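Local coordinates for CdiI immunity protein (Cupriavidus taiwanensis, PDB 5T87) that binds the CdiA toxin of a contact-dependent growth inhibition system and, as an immunity protein, probably neutralises its activity, at residues 72-86 with 103-115. Residues are numbered along the deposited sequence; the frame is centred on the assembly and turned at random.
Sequences HLARRIHDLDVAMAE and SDALDDLRIFRMS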
loop_
_atom_site.group_PDB
_atom_site.type_symbol
_atom_site.label_atom_id
_atom_site.label_comp_id
_atom_site.label_asym_id
_atom_site.label_seq_id
_atom_site.Cartn_x
_atom_site.Cartn_y
_atom_site.Cartn_z
ATOM N N HIS A 72 -2.594 3.744 1.716
ATOM C CA HIS A 72 -1.880 4.758 0.951
ATOM C C HIS A 72 -2.586 6.086 0.995
ATOM O O HIS A 72 -1.932 7.117 1.185
ATOM C CB HIS A 72 -1.684 4.334 -0.505
ATOM C CG HIS A 72 -0.813 3.139 -0.660
ATOM N ND1 HIS A 72 0.324 2.948 0.093
ATOM C CD2 HIS A 72 -0.909 2.066 -1.475
ATOM C CE1 HIS A 72 0.896 1.810 -0.253
ATOM N NE2 HIS A 72 0.163 1.252 -1.198
ATOM N N LEU A 73 -3.905 6.077 0.815
ATOM C CA LEU A 73 -4.679 7.315 0.946
ATOM C C LEU A 73 -4.439 7.981 2.281
ATOM O O LEU A 73 -4.170 9.172 2.335
ATOM C CB LEU A 73 -6.161 7.058 0.822
ATOM C CG LEU A 73 -6.731 6.850 -0.563
ATOM C CD1 LEU A 73 -8.252 6.814 -0.452
ATOM C CD2 LEU A 73 -6.295 7.967 -1.495
ATOM N N ALA A 74 -4.526 7.193 3.347
ATOM C CA ALA A 74 -4.332 7.682 4.711
ATOM C C ALA A 74 -2.970 8.351 4.900
ATOM O O ALA A 74 -2.870 9.406 5.530
ATOM C CB ALA A 74 -4.477 6.538 5.701
ATOM N N ARG A 75 -1.940 7.712 4.363
ATOM C CA ARG A 75 -0.600 8.272 4.336
ATOM C C ARG A 75 -0.544 9.654 3.660
ATOM O O ARG A 75 0.157 10.548 4.137
ATOM C CB ARG A 75 0.363 7.282 3.643
ATOM C CG ARG A 75 1.716 7.860 3.264
ATOM C CD ARG A 75 2.724 6.778 2.913
ATOM N NE ARG A 75 2.392 5.978 1.722
ATOM C CZ ARG A 75 2.453 6.398 0.454
ATOM N NH1 ARG A 75 2.797 7.652 0.158
ATOM N NH2 ARG A 75 2.148 5.560 -0.532
ATOM N N ARG A 76 -1.287 9.817 2.569
ATOM C CA ARG A 76 -1.124 10.971 1.691
ATOM C C ARG A 76 -2.019 12.148 1.984
ATOM O O ARG A 76 -1.597 13.279 1.774
ATOM C CB ARG A 76 -1.336 10.569 0.230
ATOM C CG ARG A 76 -0.198 9.748 -0.371
ATOM C CD ARG A 76 -0.217 9.807 -1.893
ATOM N NE ARG A 76 -1.559 9.562 -2.417
ATOM C CZ ARG A 76 -2.385 10.459 -2.958
ATOM N NH1 ARG A 76 -2.031 11.733 -3.114
ATOM N NH2 ARG A 76 -3.584 10.057 -3.370
ATOM N N ILE A 77 -3.236 11.898 2.470
ATOM C CA ILE A 77 -4.317 12.914 2.485
ATOM C C ILE A 77 -4.620 13.520 3.876
ATOM O O ILE A 77 -5.139 12.827 4.754
ATOM C CB ILE A 77 -5.588 12.316 1.826
ATOM C CG1 ILE A 77 -5.284 12.041 0.342
ATOM C CG2 ILE A 77 -6.797 13.239 1.993
ATOM C CD1 ILE A 77 -6.467 11.612 -0.487
ATOM N N HIS A 78 -4.338 14.820 4.046
ATOM C CA HIS A 78 -4.445 15.478 5.365
ATOM C C HIS A 78 -5.871 15.471 5.898
ATOM O O HIS A 78 -6.079 15.273 7.088
ATOM C CB HIS A 78 -3.895 16.920 5.349
ATOM C CG HIS A 78 -3.517 17.450 6.713
ATOM N ND1 HIS A 78 -4.450 17.796 7.676
ATOM C CD2 HIS A 78 -2.303 17.710 7.263
ATOM C CE1 HIS A 78 -3.829 18.234 8.758
ATOM N NE2 HIS A 78 -2.525 18.192 8.535
ATOM N N ASP A 79 -6.846 15.643 5.010
ATOM C CA ASP A 79 -8.253 15.807 5.419
ATOM C C ASP A 79 -9.098 14.535 5.324
ATOM O O ASP A 79 -10.311 14.605 5.076
ATOM C CB ASP A 79 -8.912 16.966 4.648
ATOM C CG ASP A 79 -9.010 16.722 3.145
ATOM O OD1 ASP A 79 -8.662 15.620 2.637
ATOM O OD2 ASP A 79 -9.444 17.675 2.467
ATOM N N LEU A 80 -8.473 13.374 5.507
ATOM C CA LEU A 80 -9.252 12.155 5.681
ATOM C C LEU A 80 -10.152 12.240 6.934
ATOM O O LEU A 80 -9.862 12.969 7.881
ATOM C CB LEU A 80 -8.354 10.910 5.763
ATOM C CG LEU A 80 -7.750 10.572 7.127
ATOM C CD1 LEU A 80 -6.965 9.279 7.065
ATOM C CD2 LEU A 80 -6.857 11.692 7.626
ATOM N N ASP A 81 -11.240 11.479 6.903
ATOM C CA ASP A 81 -12.046 11.186 8.075
ATOM C C ASP A 81 -11.381 10.040 8.840
ATOM O O ASP A 81 -11.542 8.884 8.488
ATOM C CB ASP A 81 -13.465 10.805 7.628
ATOM C CG ASP A 81 -14.479 10.869 8.748
ATOM O OD1 ASP A 81 -14.102 10.698 9.921
ATOM O OD2 ASP A 81 -15.673 11.075 8.448
ATOM N N VAL A 82 -10.636 10.379 9.885
ATOM C CA VAL A 82 -9.799 9.419 10.602
ATOM C C VAL A 82 -10.650 8.336 11.246
ATOM O O VAL A 82 -10.346 7.159 11.138
ATOM C CB VAL A 82 -8.948 10.105 11.702
ATOM C CG1 VAL A 82 -8.191 9.077 12.539
ATOM C CG2 VAL A 82 -7.976 11.116 11.096
ATOM N N ALA A 83 -11.708 8.743 11.930
ATOM C CA ALA A 83 -12.608 7.794 12.593
ATOM C C ALA A 83 -13.231 6.800 11.611
ATOM O O ALA A 83 -13.401 5.639 11.961
ATOM C CB ALA A 83 -13.706 8.529 13.358
HETATM N N MSE A 84 -13.569 7.251 10.402
HETATM C CA MSE A 84 -14.180 6.373 9.402
HETATM C C MSE A 84 -13.156 5.403 8.858
HETATM O O MSE A 84 -13.456 4.207 8.701
HETATM C CB MSE A 84 -14.825 7.136 8.252
HETATM C CG MSE A 84 -16.068 7.904 8.700
HETATM SE SE MSE A 84 -17.534 6.732 9.363
HETATM C CE MSE A 84 -17.302 7.089 11.298
ATOM N N ALA A 85 -11.949 5.905 8.589
ATOM C CA ALA A 85 -10.844 5.074 8.131
ATOM C C ALA A 85 -10.509 3.996 9.163
ATOM O O ALA A 85 -10.276 2.826 8.799
ATOM C CB ALA A 85 -9.622 5.926 7.825
ATOM N N GLU A 86 -10.517 4.380 10.440
ATOM C CA GLU A 86 -10.150 3.456 11.503
ATOM C C GLU A 86 -11.209 2.373 11.747
ATOM O O GLU A 86 -10.863 1.196 11.899
ATOM C CB GLU A 86 -9.841 4.205 12.791
ATOM C CG GLU A 86 -9.159 3.323 13.823
ATOM C CD GLU A 86 -8.785 4.077 15.072
ATOM O OE1 GLU A 86 -9.690 4.651 15.722
ATOM O OE2 GLU A 86 -7.581 4.092 15.404
ATOM N N SER A 103 -3.925 -4.708 8.899
ATOM C CA SER A 103 -2.891 -4.409 9.885
ATOM C C SER A 103 -1.861 -3.389 9.380
ATOM O O SER A 103 -1.525 -2.459 10.095
ATOM C CB SER A 103 -2.183 -5.701 10.297
ATOM O OG SER A 103 -1.233 -5.456 11.313
ATOM N N ASP A 104 -1.374 -3.558 8.155
ATOM C CA ASP A 104 -0.378 -2.644 7.576
ATOM C C ASP A 104 -0.986 -1.302 7.155
ATOM O O ASP A 104 -0.292 -0.283 7.125
ATOM C CB ASP A 104 0.303 -3.268 6.356
ATOM C CG ASP A 104 1.093 -4.532 6.684
ATOM O OD1 ASP A 104 1.385 -4.807 7.874
ATOM O OD2 ASP A 104 1.436 -5.252 5.722
ATOM N N ALA A 105 -2.266 -1.302 6.789
ATOM C CA ALA A 105 -2.962 -0.059 6.475
ATOM C C ALA A 105 -3.146 0.768 7.761
ATOM O O ALA A 105 -3.011 1.994 7.763
ATOM C CB ALA A 105 -4.296 -0.357 5.819
ATOM N N LEU A 106 -3.430 0.059 8.848
ATOM C CA LEU A 106 -3.550 0.635 10.178
ATOM C C LEU A 106 -2.219 1.238 10.672
ATOM O O LEU A 106 -2.202 2.332 11.247
ATOM C CB LEU A 106 -4.032 -0.449 11.141
ATOM C CG LEU A 106 -4.889 -0.056 12.327
ATOM C CD1 LEU A 106 -6.139 0.696 11.871
ATOM C CD2 LEU A 106 -5.255 -1.332 13.089
ATOM N N ASP A 107 -1.114 0.518 10.438
ATOM C CA ASP A 107 0.237 1.069 10.620
ATOM C C ASP A 107 0.357 2.407 9.891
ATOM O O ASP A 107 0.857 3.367 10.458
ATOM C CB ASP A 107 1.326 0.103 10.100
ATOM C CG ASP A 107 1.620 -1.058 11.064
ATOM O OD1 ASP A 107 0.941 -1.166 12.109
ATOM O OD2 ASP A 107 2.545 -1.866 10.772
ATOM N N ASP A 108 -0.118 2.458 8.644
ATOM C CA ASP A 108 -0.061 3.678 7.834
ATOM C C ASP A 108 -0.900 4.797 8.447
ATOM O O ASP A 108 -0.452 5.944 8.518
ATOM C CB ASP A 108 -0.474 3.401 6.366
ATOM C CG ASP A 108 0.506 2.465 5.631
ATOM O OD1 ASP A 108 1.511 2.028 6.248
ATOM O OD2 ASP A 108 0.281 2.176 4.430
ATOM N N LEU A 109 -2.094 4.450 8.922
ATOM C CA LEU A 109 -2.986 5.418 9.563
ATOM C C LEU A 109 -2.371 6.006 10.831
ATOM O O LEU A 109 -2.274 7.228 10.971
ATOM C CB LEU A 109 -4.331 4.774 9.907
ATOM C CG LEU A 109 -5.462 5.722 10.320
ATOM C CD1 LEU A 109 -5.783 6.709 9.205
ATOM C CD2 LEU A 109 -6.714 4.948 10.723
ATOM N N ARG A 110 -1.922 5.123 11.718
ATOM C CA ARG A 110 -1.388 5.521 13.021
ATOM C C ARG A 110 -0.127 6.405 12.914
ATOM O O ARG A 110 0.075 7.309 13.729
ATOM C CB ARG A 110 -1.091 4.281 13.880
ATOM C CG ARG A 110 -2.292 3.365 14.156
ATOM C CD ARG A 110 -3.135 3.826 15.336
ATOM N NE ARG A 110 -4.483 3.226 15.401
ATOM C CZ ARG A 110 -4.774 1.980 15.803
ATOM N NH1 ARG A 110 -6.051 1.579 15.837
ATOM N NH2 ARG A 110 -3.807 1.121 16.156
ATOM N N ILE A 111 0.705 6.148 11.909
ATOM C CA ILE A 111 1.958 6.879 11.728
ATOM C C ILE A 111 1.672 8.264 11.148
ATOM O O ILE A 111 2.018 9.287 11.748
ATOM C CB ILE A 111 2.930 6.109 10.791
ATOM C CG1 ILE A 111 3.487 4.846 11.480
ATOM C CG2 ILE A 111 4.053 7.011 10.286
ATOM C CD1 ILE A 111 4.649 5.074 12.430
ATOM N N PHE A 112 1.055 8.282 9.974
ATOM C CA PHE A 112 0.904 9.511 9.206
ATOM C C PHE A 112 -0.197 10.424 9.709
ATOM O O PHE A 112 -0.186 11.608 9.391
ATOM C CB PHE A 112 0.694 9.195 7.716
ATOM C CG PHE A 112 1.943 8.750 7.038
ATOM C CD1 PHE A 112 2.843 9.685 6.549
ATOM C CD2 PHE A 112 2.252 7.404 6.932
ATOM C CE1 PHE A 112 4.029 9.286 5.950
ATOM C CE2 PHE A 112 3.435 6.996 6.334
ATOM C CZ PHE A 112 4.329 7.939 5.845
ATOM N N ARG A 113 -1.149 9.889 10.465
ATOM C CA ARG A 113 -2.322 10.669 10.860
ATOM C C ARG A 113 -2.674 10.728 12.342
ATOM O O ARG A 113 -3.561 11.492 12.698
ATOM C CB ARG A 113 -3.536 10.192 10.051
ATOM C CG ARG A 113 -3.385 10.367 8.547
ATOM C CD ARG A 113 -3.253 11.832 8.176
ATOM N NE ARG A 113 -2.697 12.034 6.846
ATOM C CZ ARG A 113 -1.862 13.013 6.490
ATOM N NH1 ARG A 113 -1.418 13.908 7.371
ATOM N NH2 ARG A 113 -1.449 13.083 5.235
HETATM N N MSE A 114 -2.015 9.941 13.195
HETATM C CA MSE A 114 -2.286 9.949 14.652
HETATM C C MSE A 114 -1.030 10.050 15.511
HETATM O O MSE A 114 -1.122 9.916 16.731
HETATM C CB MSE A 114 -3.117 8.699 15.010
HETATM C CG MSE A 114 -4.258 8.457 14.006
HETATM SE SE MSE A 114 -5.550 7.035 14.492
HETATM C CE MSE A 114 -6.430 7.901 16.041
ATOM N N SER A 115 0.134 10.315 14.892
ATOM C CA SER A 115 1.432 10.411 15.588
ATOM C C SER A 115 2.181 11.641 15.085
ATOM O O SER A 115 1.996 12.741 15.597
ATOM C CB SER A 115 2.301 9.161 15.346
ATOM O OG SER A 115 1.754 7.983 15.926
#
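L109 is the knob of this contact, sitting in a hollow lined by A74, V82, A85 and E86. Its branches divide the work: CD1 lies 3.7 Å from CB of A74 and also meets L80, while CD2 rests on CA and CB of E86. Small alanines suit the hollow because a methyl group leaves room for the leucine. Beside it, SE of M114 packs 3.9 Å from CG1 of V82. F112 lays one ring face against R75, whose CG stands 3.5 Å from the ring centroid, a CH-pi contact; chi1 of 167° sets CG anti to the backbone N, bringing CG and CD over that face. The long R113 packs its methylenes on L80 CD2, and its NE donates to A74 O at 2.9 Å, serving a carbonyl in the last turn before I77 leaves the helix. NE and NH1 of R110 both donate to OE2 of E86, near the guanidinium plane, in a salt bridge with the carboxylate turned steeply against it. D108 is salt-bridged to R50 of the CdiA toxin chain. Segment 103-114 runs nearly parallel to 72-76 (7°) and roughly antiparallel to 82-86 (162°), against both arms of the hairpin of helices 60-76 and 82-91; W42 of helix 42-53 packs on L80.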